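Local coordinates for protein nicotinate-nucleotide diphosphorylase (Carboxylating) (Streptococcus pyogenes GA06023, PDB 5HUO) that catalyses the conversion of quinolinate and 5-phospho-alpha-D-ribose 1-diphosphate into nicotinate ribonucleotide, carbon dioxide and diphosphate, a step of NAD(+) biosynthesis, at residues A[40-45]-A[89-94]; A[101-104]-A[108-111]; A[169-174]-A[187-192]; A[209-214]-A[238-243]; A[253-258]-A[280-285]. All blocks are in the same frame, centred on the assembly; numbering follows the deposited sequence.

Contact 1 of 5, residues A[40-45]-A[89-94]; sequences DTLKAA and FTLFDE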
# COMPACT_ATOMS: atom_id res chain seq x y z
N ASP A 40 -2.80 -6.60 8.67
CA ASP A 40 -2.16 -6.44 7.35
C ASP A 40 -1.26 -7.57 7.02
O ASP A 40 -1.24 -8.03 5.88
CB ASP A 40 -1.39 -5.15 7.25
CG ASP A 40 -2.30 -3.95 7.09
OD1 ASP A 40 -3.42 -4.07 6.50
OD2 ASP A 40 -1.93 -2.86 7.61
N THR A 41 -0.56 -8.07 8.02
CA THR A 41 0.37 -9.21 7.89
C THR A 41 -0.36 -10.51 7.55
O THR A 41 0.04 -11.26 6.65
CB THR A 41 1.13 -9.46 9.20
OG1 THR A 41 1.87 -8.31 9.56
CG2 THR A 41 2.06 -10.57 9.09
N LEU A 42 -1.46 -10.76 8.25
CA LEU A 42 -2.27 -11.97 7.98
C LEU A 42 -2.96 -11.94 6.61
O LEU A 42 -2.96 -12.92 5.89
CB LEU A 42 -3.33 -12.20 9.04
CG LEU A 42 -2.95 -12.26 10.53
CD1 LEU A 42 -3.98 -13.05 11.29
CD2 LEU A 42 -1.61 -12.84 10.78
N LYS A 43 -3.46 -10.78 6.23
CA LYS A 43 -4.00 -10.63 4.89
C LYS A 43 -2.95 -10.97 3.84
O LYS A 43 -3.23 -11.66 2.87
CB LYS A 43 -4.52 -9.24 4.65
CG LYS A 43 -5.85 -9.03 5.32
CD LYS A 43 -6.51 -7.75 4.83
CE LYS A 43 -6.78 -6.78 5.95
NZ LYS A 43 -7.83 -5.84 5.50
N ALA A 44 -1.76 -10.42 4.02
CA ALA A 44 -0.71 -10.63 3.05
C ALA A 44 -0.45 -12.11 2.93
O ALA A 44 -0.17 -12.63 1.84
CB ALA A 44 0.54 -9.86 3.45
N ALA A 45 -0.50 -12.76 4.06
CA ALA A 45 -0.18 -14.18 4.13
C ALA A 45 -1.23 -15.01 3.40
O ALA A 45 -0.90 -16.02 2.75
CB ALA A 45 -0.03 -14.65 5.58
N PHE A 89 -8.86 -16.88 10.16
CA PHE A 89 -10.23 -17.33 9.71
C PHE A 89 -11.21 -16.18 9.64
O PHE A 89 -11.92 -16.01 8.70
CB PHE A 89 -10.81 -18.40 10.63
CG PHE A 89 -10.03 -19.66 10.67
CD1 PHE A 89 -10.25 -20.65 9.75
CD2 PHE A 89 -9.01 -19.84 11.60
CE1 PHE A 89 -9.48 -21.80 9.74
CE2 PHE A 89 -8.23 -20.99 11.61
CZ PHE A 89 -8.49 -21.97 10.69
N THR A 90 -11.17 -15.37 10.65
CA THR A 90 -12.09 -14.26 10.83
C THR A 90 -11.96 -13.11 9.80
O THR A 90 -12.93 -12.46 9.46
CB THR A 90 -11.91 -13.73 12.24
OG1 THR A 90 -12.48 -14.70 13.11
CG2 THR A 90 -12.64 -12.52 12.46
N LEU A 91 -10.75 -12.84 9.35
CA LEU A 91 -10.53 -11.91 8.23
C LEU A 91 -11.08 -12.43 6.89
O LEU A 91 -11.51 -11.66 6.05
CB LEU A 91 -9.07 -11.70 8.01
CG LEU A 91 -8.35 -10.86 9.04
CD1 LEU A 91 -6.85 -11.00 8.77
CD2 LEU A 91 -8.77 -9.41 8.95
N PHE A 92 -11.08 -13.75 6.75
CA PHE A 92 -11.51 -14.42 5.52
C PHE A 92 -13.03 -14.61 5.40
O PHE A 92 -13.60 -14.47 4.32
CB PHE A 92 -10.84 -15.78 5.44
CG PHE A 92 -10.92 -16.45 4.09
CD1 PHE A 92 -10.00 -16.17 3.09
CD2 PHE A 92 -11.91 -17.37 3.83
CE1 PHE A 92 -10.07 -16.78 1.84
CE2 PHE A 92 -12.00 -18.00 2.59
CZ PHE A 92 -11.08 -17.70 1.58
N ASP A 93 -13.67 -14.93 6.51
CA ASP A 93 -15.07 -15.30 6.49
C ASP A 93 -15.66 -15.25 7.90
O ASP A 93 -15.00 -14.88 8.83
CB ASP A 93 -15.22 -16.70 5.84
CG ASP A 93 -16.67 -17.03 5.42
OD1 ASP A 93 -17.45 -16.07 5.17
OD2 ASP A 93 -17.08 -18.21 5.44
N GLU A 94 -16.94 -15.58 8.01
CA GLU A 94 -17.62 -15.63 9.29
C GLU A 94 -17.38 -16.99 9.89
O GLU A 94 -17.78 -18.02 9.34
CB GLU A 94 -19.10 -15.39 9.14
CG GLU A 94 -19.45 -13.94 8.89
CD GLU A 94 -20.70 -13.50 9.64
OE1 GLU A 94 -21.43 -12.65 9.10
OE2 GLU A 94 -20.97 -13.98 10.77

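Contact 2 of 5, residues A[101-104]-A[108-111]; sequences HQFK and RLTS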
# COMPACT_ATOMS: atom_id res chain seq x y z
N HIS A 101 -11.66 -26.49 26.63
CA HIS A 101 -10.74 -26.53 27.78
C HIS A 101 -10.17 -25.16 28.20
O HIS A 101 -9.27 -25.09 29.04
CB HIS A 101 -9.60 -27.47 27.48
CG HIS A 101 -10.02 -28.86 27.32
ND1 HIS A 101 -10.76 -29.52 28.25
CD2 HIS A 101 -9.81 -29.74 26.33
CE1 HIS A 101 -11.00 -30.74 27.85
NE2 HIS A 101 -10.44 -30.90 26.68
N GLN A 102 -10.73 -24.10 27.64
CA GLN A 102 -10.35 -22.75 27.97
C GLN A 102 -8.88 -22.50 27.80
O GLN A 102 -8.24 -21.86 28.65
CB GLN A 102 -10.79 -22.39 29.39
CG GLN A 102 -12.31 -22.35 29.41
CD GLN A 102 -12.91 -22.03 30.77
OE1 GLN A 102 -13.21 -22.94 31.57
NE2 GLN A 102 -13.10 -20.74 31.05
N PHE A 103 -8.32 -23.03 26.75
CA PHE A 103 -6.87 -22.86 26.45
C PHE A 103 -6.55 -21.42 26.16
O PHE A 103 -7.30 -20.72 25.51
CB PHE A 103 -6.42 -23.69 25.21
CG PHE A 103 -5.91 -25.05 25.52
CD1 PHE A 103 -4.65 -25.24 26.07
CD2 PHE A 103 -6.69 -26.17 25.26
CE1 PHE A 103 -4.19 -26.51 26.39
CE2 PHE A 103 -6.24 -27.46 25.58
CZ PHE A 103 -4.99 -27.63 26.16
N LYS A 104 -5.41 -20.97 26.63
CA LYS A 104 -4.91 -19.64 26.24
C LYS A 104 -3.40 -19.60 26.12
O LYS A 104 -2.68 -20.52 26.58
CB LYS A 104 -5.39 -18.53 27.16
CG LYS A 104 -5.03 -18.69 28.60
CD LYS A 104 -5.95 -17.82 29.46
CE LYS A 104 -5.74 -18.10 30.96
NZ LYS A 104 -4.52 -17.40 31.47
N ARG A 108 0.50 -24.93 28.94
CA ARG A 108 1.30 -26.08 28.52
C ARG A 108 0.44 -26.99 27.67
O ARG A 108 -0.72 -27.11 27.91
CB ARG A 108 1.96 -26.82 29.69
CG ARG A 108 3.17 -26.04 30.22
CD ARG A 108 4.38 -26.90 30.64
NE ARG A 108 5.26 -26.28 31.66
CZ ARG A 108 5.10 -26.38 33.00
NH1 ARG A 108 4.07 -27.06 33.54
NH2 ARG A 108 5.97 -25.76 33.80
N LEU A 109 1.04 -27.58 26.65
CA LEU A 109 0.38 -28.51 25.72
C LEU A 109 1.00 -29.89 25.78
O LEU A 109 2.20 -30.10 26.06
CB LEU A 109 0.50 -28.05 24.30
CG LEU A 109 -0.03 -26.68 23.96
CD1 LEU A 109 0.48 -26.20 22.62
CD2 LEU A 109 -1.52 -26.71 23.98
N THR A 110 0.14 -30.86 25.55
CA THR A 110 0.54 -32.23 25.43
C THR A 110 -0.10 -32.77 24.21
O THR A 110 -1.27 -32.50 23.98
CB THR A 110 0.02 -33.04 26.62
OG1 THR A 110 0.54 -32.48 27.82
CG2 THR A 110 0.45 -34.46 26.56
N SER A 111 0.61 -33.62 23.50
CA SER A 111 0.08 -34.20 22.29
C SER A 111 -1.27 -34.89 22.49
O SER A 111 -1.48 -35.68 23.42
CB SER A 111 1.08 -35.18 21.68
OG SER A 111 0.52 -35.86 20.58

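Contact 3 of 5, residues A[169-174]-A[187-192]; sequences NLRLFE and RFNLSD. With SO4 (sulfate ion), chain J.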
# COMPACT_ATOMS: atom_id res chain seq x y z
N ASN A 169 10.14 -8.97 9.09
CA ASN A 169 8.69 -8.60 9.06
C ASN A 169 7.75 -9.35 10.00
O ASN A 169 6.55 -9.27 9.88
CB ASN A 169 8.20 -8.60 7.59
CG ASN A 169 8.93 -7.54 6.74
OD1 ASN A 169 9.20 -6.41 7.21
ND2 ASN A 169 9.26 -7.90 5.53
N LEU A 170 8.30 -10.14 10.89
CA LEU A 170 7.51 -10.80 11.89
C LEU A 170 8.03 -10.50 13.35
O LEU A 170 7.61 -11.16 14.29
CB LEU A 170 7.47 -12.31 11.69
CG LEU A 170 6.83 -12.79 10.42
CD1 LEU A 170 6.99 -14.30 10.26
CD2 LEU A 170 5.35 -12.42 10.44
N ARG A 171 8.86 -9.50 13.51
CA ARG A 171 9.47 -9.22 14.81
C ARG A 171 8.45 -9.09 15.95
O ARG A 171 8.59 -9.69 16.99
CB ARG A 171 10.35 -7.96 14.78
CG ARG A 171 11.05 -7.73 16.07
CD ARG A 171 12.12 -6.69 15.91
NE ARG A 171 13.23 -7.16 15.11
CZ ARG A 171 14.18 -6.37 14.60
NH1 ARG A 171 14.17 -5.06 14.75
NH2 ARG A 171 15.17 -6.88 13.87
N LEU A 172 7.43 -8.34 15.69
CA LEU A 172 6.35 -8.17 16.62
C LEU A 172 5.80 -9.48 17.17
O LEU A 172 5.48 -9.58 18.36
CB LEU A 172 5.22 -7.47 15.88
CG LEU A 172 4.02 -7.06 16.67
CD1 LEU A 172 4.43 -5.89 17.59
CD2 LEU A 172 2.98 -6.61 15.71
N PHE A 173 5.64 -10.43 16.28
CA PHE A 173 4.96 -11.70 16.59
C PHE A 173 5.94 -12.56 17.39
O PHE A 173 5.57 -13.23 18.35
CB PHE A 173 4.53 -12.49 15.33
CG PHE A 173 3.45 -11.84 14.51
CD1 PHE A 173 3.74 -10.87 13.61
CD2 PHE A 173 2.17 -12.25 14.57
CE1 PHE A 173 2.74 -10.26 12.85
CE2 PHE A 173 1.17 -11.64 13.84
CZ PHE A 173 1.46 -10.63 12.98
N GLU A 174 7.17 -12.54 16.97
CA GLU A 174 8.22 -13.32 17.64
C GLU A 174 8.50 -12.76 19.02
O GLU A 174 8.64 -13.48 19.97
CB GLU A 174 9.47 -13.38 16.77
CG GLU A 174 9.17 -14.09 15.45
CD GLU A 174 10.39 -14.30 14.57
OE1 GLU A 174 11.41 -13.56 14.71
OE2 GLU A 174 10.34 -15.22 13.72
N ARG A 187 15.16 -4.23 23.21
CA ARG A 187 14.71 -3.25 22.22
C ARG A 187 14.23 -3.88 20.95
O ARG A 187 14.79 -4.91 20.47
CB ARG A 187 15.81 -2.26 21.90
CG ARG A 187 16.99 -2.83 21.16
CD ARG A 187 18.05 -1.78 20.93
NE ARG A 187 19.17 -2.34 20.17
CZ ARG A 187 20.00 -1.63 19.42
NH1 ARG A 187 19.85 -0.32 19.30
NH2 ARG A 187 20.98 -2.24 18.76
N PHE A 188 13.16 -3.33 20.46
CA PHE A 188 12.55 -3.74 19.23
C PHE A 188 13.33 -3.37 17.99
O PHE A 188 13.09 -3.85 16.90
CB PHE A 188 11.26 -2.96 19.07
CG PHE A 188 10.30 -3.57 18.11
CD1 PHE A 188 9.57 -4.68 18.45
CD2 PHE A 188 10.22 -3.08 16.83
CE1 PHE A 188 8.74 -5.25 17.52
CE2 PHE A 188 9.43 -3.68 15.87
CZ PHE A 188 8.67 -4.76 16.22
N ASN A 189 14.21 -2.41 18.15
CA ASN A 189 14.60 -1.55 17.05
C ASN A 189 15.92 -0.90 17.23
O ASN A 189 16.36 -0.74 18.34
CB ASN A 189 13.63 -0.39 17.06
CG ASN A 189 12.98 -0.25 15.79
OD1 ASN A 189 13.42 -0.83 14.85
ND2 ASN A 189 11.92 0.49 15.73
N LEU A 190 16.44 -0.34 16.16
CA LEU A 190 17.59 0.60 16.27
C LEU A 190 17.18 1.98 16.78
O LEU A 190 18.02 2.70 17.24
CB LEU A 190 18.31 0.77 14.93
CG LEU A 190 19.04 -0.49 14.47
CD1 LEU A 190 19.56 -0.33 13.05
CD2 LEU A 190 20.19 -0.84 15.41
N SER A 191 15.89 2.27 16.72
CA SER A 191 15.32 3.52 17.19
C SER A 191 14.91 3.52 18.67
O SER A 191 14.75 4.51 19.26
CB SER A 191 14.10 3.88 16.34
OG SER A 191 14.44 4.08 14.99
N ASP A 192 14.72 2.35 19.23
CA ASP A 192 14.21 2.16 20.62
C ASP A 192 15.15 2.59 21.70
O ASP A 192 14.76 3.06 22.74
CB ASP A 192 14.01 0.65 20.87
CG ASP A 192 12.62 0.25 20.76
OD1 ASP A 192 11.71 1.12 20.65
OD2 ASP A 192 12.40 -0.98 20.84
S SO4 J . 20.32 -6.26 19.78
O1 SO4 J . 20.98 -7.10 20.81
O2 SO4 J . 18.87 -6.15 20.06
O3 SO4 J . 20.83 -4.87 19.69
O4 SO4 J . 20.61 -6.91 18.50

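Contact 4 of 5, residues A[209-214]-A[238-243]; sequences KAIAQA and AAAGVD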
# COMPACT_ATOMS: atom_id res chain seq x y z
N LYS A 209 33.83 8.34 26.22
CA LYS A 209 33.45 9.35 25.21
C LYS A 209 32.25 8.87 24.38
O LYS A 209 31.38 9.66 24.02
CB LYS A 209 34.63 9.76 24.32
N ALA A 210 32.23 7.59 24.03
CA ALA A 210 31.10 7.02 23.24
C ALA A 210 29.78 7.15 23.98
O ALA A 210 28.81 7.64 23.46
CB ALA A 210 31.35 5.57 22.89
N ILE A 211 29.83 6.79 25.24
CA ILE A 211 28.70 6.99 26.14
C ILE A 211 28.27 8.45 26.22
O ILE A 211 27.12 8.77 26.20
CB ILE A 211 29.02 6.45 27.55
CG1 ILE A 211 29.25 4.93 27.45
CG2 ILE A 211 27.88 6.75 28.52
CD1 ILE A 211 29.94 4.26 28.62
N ALA A 212 29.24 9.35 26.31
CA ALA A 212 28.96 10.79 26.41
C ALA A 212 28.28 11.31 25.15
O ALA A 212 27.32 12.08 25.24
CB ALA A 212 30.22 11.58 26.64
N GLN A 213 28.77 10.88 23.99
CA GLN A 213 28.19 11.31 22.70
C GLN A 213 26.78 10.81 22.46
O GLN A 213 25.93 11.54 21.99
CB GLN A 213 29.03 10.88 21.55
CG GLN A 213 30.34 11.60 21.52
CD GLN A 213 31.01 11.49 20.17
OE1 GLN A 213 30.36 11.24 19.17
NE2 GLN A 213 32.32 11.70 20.14
N ALA A 214 26.55 9.56 22.84
CA ALA A 214 25.21 8.97 22.84
C ALA A 214 24.24 9.82 23.66
O ALA A 214 23.17 10.21 23.20
CB ALA A 214 25.25 7.56 23.40
N ALA A 238 30.90 1.43 33.68
CA ALA A 238 30.15 1.60 34.96
C ALA A 238 30.37 2.99 35.56
O ALA A 238 29.44 3.64 36.04
CB ALA A 238 30.55 0.56 35.99
N ALA A 239 31.62 3.44 35.51
CA ALA A 239 32.01 4.80 35.96
C ALA A 239 31.27 5.90 35.20
O ALA A 239 30.82 6.88 35.77
CB ALA A 239 33.51 5.01 35.82
N ALA A 240 31.14 5.69 33.89
CA ALA A 240 30.43 6.62 32.99
C ALA A 240 28.89 6.71 33.25
O ALA A 240 28.23 7.61 32.76
CB ALA A 240 30.69 6.27 31.53
N GLY A 241 28.34 5.76 34.00
CA GLY A 241 26.94 5.79 34.44
C GLY A 241 25.93 5.24 33.45
O GLY A 241 24.77 5.64 33.46
N VAL A 242 26.36 4.32 32.57
CA VAL A 242 25.45 3.68 31.57
C VAL A 242 24.39 2.87 32.25
O VAL A 242 24.52 2.55 33.44
CB VAL A 242 26.11 2.76 30.55
CG1 VAL A 242 26.96 3.59 29.64
CG2 VAL A 242 26.87 1.64 31.23
N ASP A 243 23.34 2.57 31.49
CA ASP A 243 22.18 1.89 32.03
C ASP A 243 22.39 0.40 32.08
O ASP A 243 21.99 -0.27 33.04
CB ASP A 243 20.98 2.25 31.20
CG ASP A 243 20.68 3.73 31.26
OD1 ASP A 243 20.49 4.25 32.40
OD2 ASP A 243 20.58 4.37 30.20

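Contact 5 of 5, residues A[253-258]-A[280-285]; sequences EQIEQA and SRFRGL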
# COMPACT_ATOMS: atom_id res chain seq x y z
N GLU A 253 34.82 -16.73 35.37
CA GLU A 253 35.79 -16.03 36.23
C GLU A 253 35.75 -14.53 35.90
O GLU A 253 35.55 -13.69 36.79
CB GLU A 253 37.23 -16.57 36.10
N GLN A 254 35.89 -14.21 34.62
CA GLN A 254 35.83 -12.82 34.14
C GLN A 254 34.49 -12.16 34.59
O GLN A 254 34.46 -11.08 35.22
CB GLN A 254 36.03 -12.77 32.61
N ILE A 255 33.39 -12.85 34.30
CA ILE A 255 32.04 -12.37 34.64
C ILE A 255 31.96 -12.01 36.12
O ILE A 255 31.50 -10.92 36.48
CB ILE A 255 30.94 -13.40 34.30
CG1 ILE A 255 30.82 -13.52 32.77
CG2 ILE A 255 29.61 -12.98 34.90
CD1 ILE A 255 29.90 -14.63 32.30
N GLU A 256 32.40 -12.92 36.96
CA GLU A 256 32.31 -12.73 38.42
C GLU A 256 33.09 -11.51 38.91
O GLU A 256 32.65 -10.78 39.79
CB GLU A 256 32.81 -13.96 39.16
CG GLU A 256 32.11 -14.19 40.48
CD GLU A 256 30.93 -15.13 40.36
OE1 GLU A 256 31.12 -16.25 39.82
OE2 GLU A 256 29.84 -14.79 40.85
N GLN A 257 34.28 -11.33 38.35
CA GLN A 257 35.11 -10.17 38.67
C GLN A 257 34.41 -8.86 38.30
O GLN A 257 34.32 -7.92 39.10
CB GLN A 257 36.48 -10.28 38.01
N ALA A 258 33.87 -8.84 37.09
CA ALA A 258 33.11 -7.66 36.58
C ALA A 258 31.96 -7.30 37.50
O ALA A 258 31.73 -6.13 37.78
CB ALA A 258 32.60 -7.91 35.17
N SER A 280 22.91 -22.89 31.51
CA SER A 280 22.93 -23.25 32.96
C SER A 280 24.16 -22.71 33.71
O SER A 280 24.12 -22.49 34.91
CB SER A 280 22.85 -24.74 33.12
OG SER A 280 23.92 -25.33 32.41
N ARG A 281 25.21 -22.41 32.96
CA ARG A 281 26.45 -21.84 33.54
C ARG A 281 26.23 -20.52 34.27
O ARG A 281 27.01 -20.14 35.13
CB ARG A 281 27.57 -21.67 32.48
CG ARG A 281 27.47 -20.45 31.60
CD ARG A 281 28.69 -20.19 30.71
NE ARG A 281 28.23 -19.72 29.37
CZ ARG A 281 28.85 -18.95 28.46
NH1 ARG A 281 28.19 -18.66 27.32
NH2 ARG A 281 30.08 -18.45 28.64
N PHE A 282 25.19 -19.79 33.89
CA PHE A 282 24.91 -18.49 34.50
C PHE A 282 24.13 -18.64 35.79
O PHE A 282 23.93 -17.66 36.50
CB PHE A 282 24.17 -17.57 33.53
CG PHE A 282 24.88 -17.37 32.25
CD1 PHE A 282 25.87 -16.42 32.13
CD2 PHE A 282 24.59 -18.15 31.16
CE1 PHE A 282 26.55 -16.24 30.93
CE2 PHE A 282 25.24 -17.98 29.96
CZ PHE A 282 26.23 -17.03 29.84
N ARG A 283 23.69 -19.85 36.11
CA ARG A 283 22.88 -20.05 37.32
C ARG A 283 23.54 -19.46 38.57
O ARG A 283 24.73 -19.64 38.82
CB ARG A 283 22.59 -21.50 37.57
CG ARG A 283 21.52 -21.70 38.62
CD ARG A 283 21.23 -23.17 38.79
NE ARG A 283 20.52 -23.73 37.64
CZ ARG A 283 20.69 -24.95 37.14
NH1 ARG A 283 21.57 -25.78 37.66
NH2 ARG A 283 19.97 -25.34 36.11
N GLY A 284 22.76 -18.69 39.31
CA GLY A 284 23.23 -18.10 40.56
C GLY A 284 24.12 -16.85 40.52
O GLY A 284 24.44 -16.33 41.58
N LEU A 285 24.51 -16.37 39.34
CA LEU A 285 25.27 -15.10 39.26
C LEU A 285 24.38 -13.89 39.52
O LEU A 285 23.19 -13.93 39.35
CB LEU A 285 25.98 -14.90 37.93
CG LEU A 285 26.76 -16.12 37.45
CD1 LEU A 285 27.48 -15.88 36.14
CD2 LEU A 285 27.74 -16.59 38.54

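Contact 1 of 5, residues A[40-45]-A[89-94]
Leu-91, near the C-terminal part of helix 82-92, meets Leu-42 and Lys-43 of helix 35-49 and illustrates how one methyl can join two helices. The side chain sets out toward the other helix, yet Leu-91 CB itself comes no nearer than 5.0 Å, to Lys-43 CG. CG stands opposite the carbonyl carbon (chi1 -73°), and the nearly straight second torsion, chi2 170°, carries CD1 onward into the contact. CD1 then does most of the touching. It comes to 3.7 Å from Leu-42 CB, and it also lies 4.1 Å from Lys-43 CG. One methyl therefore rests between neighbouring residues of a single turn, against the root of one side chain and the CG methylene of the next. The second branch stays farther off, with Leu-91 CD2 4.5 Å from Lys-43 CE. Lys-43 thus gives its aliphatic part to the packing, and its chain crosses that of Leu-91 at about a right angle, bending at chi3.

Leu-42 is buried more deeply. It also touches Val-84 and Val-88 on helix 82-92 and Phe-135 on helix 122-153, a three-helix junction. Helix 35-49 also meets neighbouring copies of the protein: Thr-41 O accepts a hydrogen bond from Asn-169 of a second subunit. Phe-89 turns instead to Val-95 and Phe-97 of the sheet. Helices laid over a four-stranded antiparallel sheet are the mark of the open-faced alpha/beta sandwich of the N-terminal domain in quinolinate phosphoribosyltransferases.

Contact 2 of 5, residues A[101-104]-A[108-111]
The ring of Phe-103 offers an edge to the backbone oxygen of Arg-108, which lies near the ring plane, while a methyl of Leu-109 comes in obliquely, tilted between edge and face. Both partners gather at the same corner of the ring, atom CE1. The setting is the short connection after strand 95-98 in the N-terminal alpha/beta sandwich domain, where the chain reverses within a few residues and enters strand 108-109, one half of a two-stranded antiparallel sheet with 77-78.

The carbonyl oxygen of Arg-108 sits 3.8 Å from Phe-103 CE1. Arg-108 O is almost equally far from the flanking ring carbons, 4.7 Å from Phe-103 CD1 and 4.6 Å from Phe-103 CZ, so it lies nearly straight out from the CE1 corner. An aromatic C-H edge carries a slight positive charge, and its meeting with an oxygen is probably mildly attractive, although the distance is that of ordinary packing. Arg-108 contributes through its backbone, for its side chain leaves in the other direction.

Leu-109 works differently. It starts off across the line of the contact; chi1 of -58° sets CG beside the backbone N, chi2 of 165° carries CD1 onward, and CD2, the branch turned aside, meets the ring. Leu-79 touches both Phe-103 and Leu-109, and Leu-302 adds to the leucine, forming a small, mainly apolar cluster beside the turn. The turn itself is drawn together by Lys-104 N, hydrogen-bonded to Asp-107 OD2. Leu-109 CD2 lies 3.6 Å from CE1 and 4.0 Å from CD1 of Phe-103.

Contact 3 of 5, residues A[169-174]-A[187-192]
In the C-terminal alpha/beta-barrel domain, Arg-171 at the start of helix 171-180 packs over the ring of Phe-188, in the loop leading to strand 194-196. A sulfate, probably from the crystallisation liquor, lies by this loop, and such a basic site would be consistent with the phosphate- and carboxylate-bearing substrates. The aliphatic part of the arginine covers one ring face, with CD 3.9 Å from the ring centre in a CH-pi contact. CG lies 3.7 Å from Phe-188 CE1, and Leu-172 N meets the ring edge.

With CG opposite the backbone nitrogen (chi1 -176°) and a bend at chi3 of -70°, the chain passes over the ring and turns back to the backbone of the same residue. NH1 donates to Phe-188 O over 2.7 Å, a bent bond (140°) arriving tilted from the carbonyl plane. Phe-188 is thus held at ring and carbonyl by one side chain. Arg-171 is fixed further by Thr-166 OG1 at NE and by a salt bridge to Asp-49 of a second subunit, joining the contact to the subunit interface. Just before Phe-188, Arg-187 NE and NH2 both donate to sulfate oxygen O3, at 3.1 and 2.8 Å.

Contact 4 of 5, residues A[209-214]-A[238-243]
Two successive helices on the outside of the alpha/beta barrel, 207-217 and 231-240, meet where Ile-211 packs against Ala-240 and Val-242. Strand 224-228 runs between them in the chain, and both helices lie against the parallel sheet of the C-terminal domain. The second helix ends here in a Schellman motif: Gly-241 takes a positive phi of 84°, and the chain turns from the helix toward strand 244-248.

Ile-211 sets out toward the other segment from its CB. Its CD1 lies 3.6 Å from Ala-240 CB, just before Gly-241, and also rests on Val-242 CG1, just past the turn. The same valine methyl meets more of the isoleucine: Ile-211 CG1 at 3.4 Å and the other branch, Ile-211 CG2, at 3.5 Å. Val-242 CG1 therefore faces the fork of the side chain, and the two side chains cross at about a right angle. With chi1 of -63° at Ile-211, both branches are directed onto that methyl.

Toward the sheet, Ile-211 and Val-242 both touch Val-226 of the intervening strand, and Ile-211 reaches Leu-196 as well. Polar bonds flank the contact: Val-242 O accepts from Ser-266 OG, and Asp-243 forms a salt bridge with Arg-215. The contact itself is carbon against carbon, so it is probably held by dispersion and the exclusion of water, without directional bonds.

Contact 5 of 5, residues A[253-258]-A[280-285]
Helix 252-262 of the C-terminal alpha/beta barrel packs through Ile-255 and Glu-256 against Phe-282 and Leu-285, in the connection between strands 267-271 and 289-291. That connection carries a short 3-10 segment running at Phe-282 into a type II beta turn. Along the helix, Ile-255 comes first and divides its branches between two partners. Its CD1 reaches Phe-282 CE1 at 4.0 Å, approaching the ring obliquely, whereas CG2 packs 3.8 Å from Leu-285 CD1. Chi1 of -69° puts CG1 beside the backbone N and CG2 anti to it, and the extended chi2 carries CD1 out to the ring. Ile-255 and Phe-282 both also touch Cys-270, a residue of the underlying strand.

Glu-256 follows at the exposed border. Its chain bends at chi2 (94°) and brings the carboxylate over Leu-285, where CD2 is 3.6 Å from both OE1 and OE2. The leucine methyl thus meets the two oxygens evenly, in a van der Waals contact and not a hydrogen bond. The turn brings Leu-285 round to face the helix, while the ring end of Phe-282 comes in beside it. Gly-284 holds the third position, and the turn is closed by Leu-285 N donating to Phe-282 O over 3.2 Å.

In the fold
From the N terminus, the five contacts close in series along the chain, and none encloses or crosses another. Contact 1 closes a loop of 43 residues, joining helix 35-49 to helix 82-92. Contact 2 then closes the small turn before strand 108-109. After helix 122-153 the chain reaches the barrel, where contact 3 bridges from helix 171-180 to the loop before strand 194-196, while contacts 4 and 5 reach across strands 224-228 and 267-271. Contacts 1 and 3 touch across the domains through Thr-41 CG2 and Phe-173 CE1, 3.8 Å apart. Contacts 4 and 5 come within about 7 Å at nearest atoms. Contacts 1, 3 and 4 all meet the second subunit.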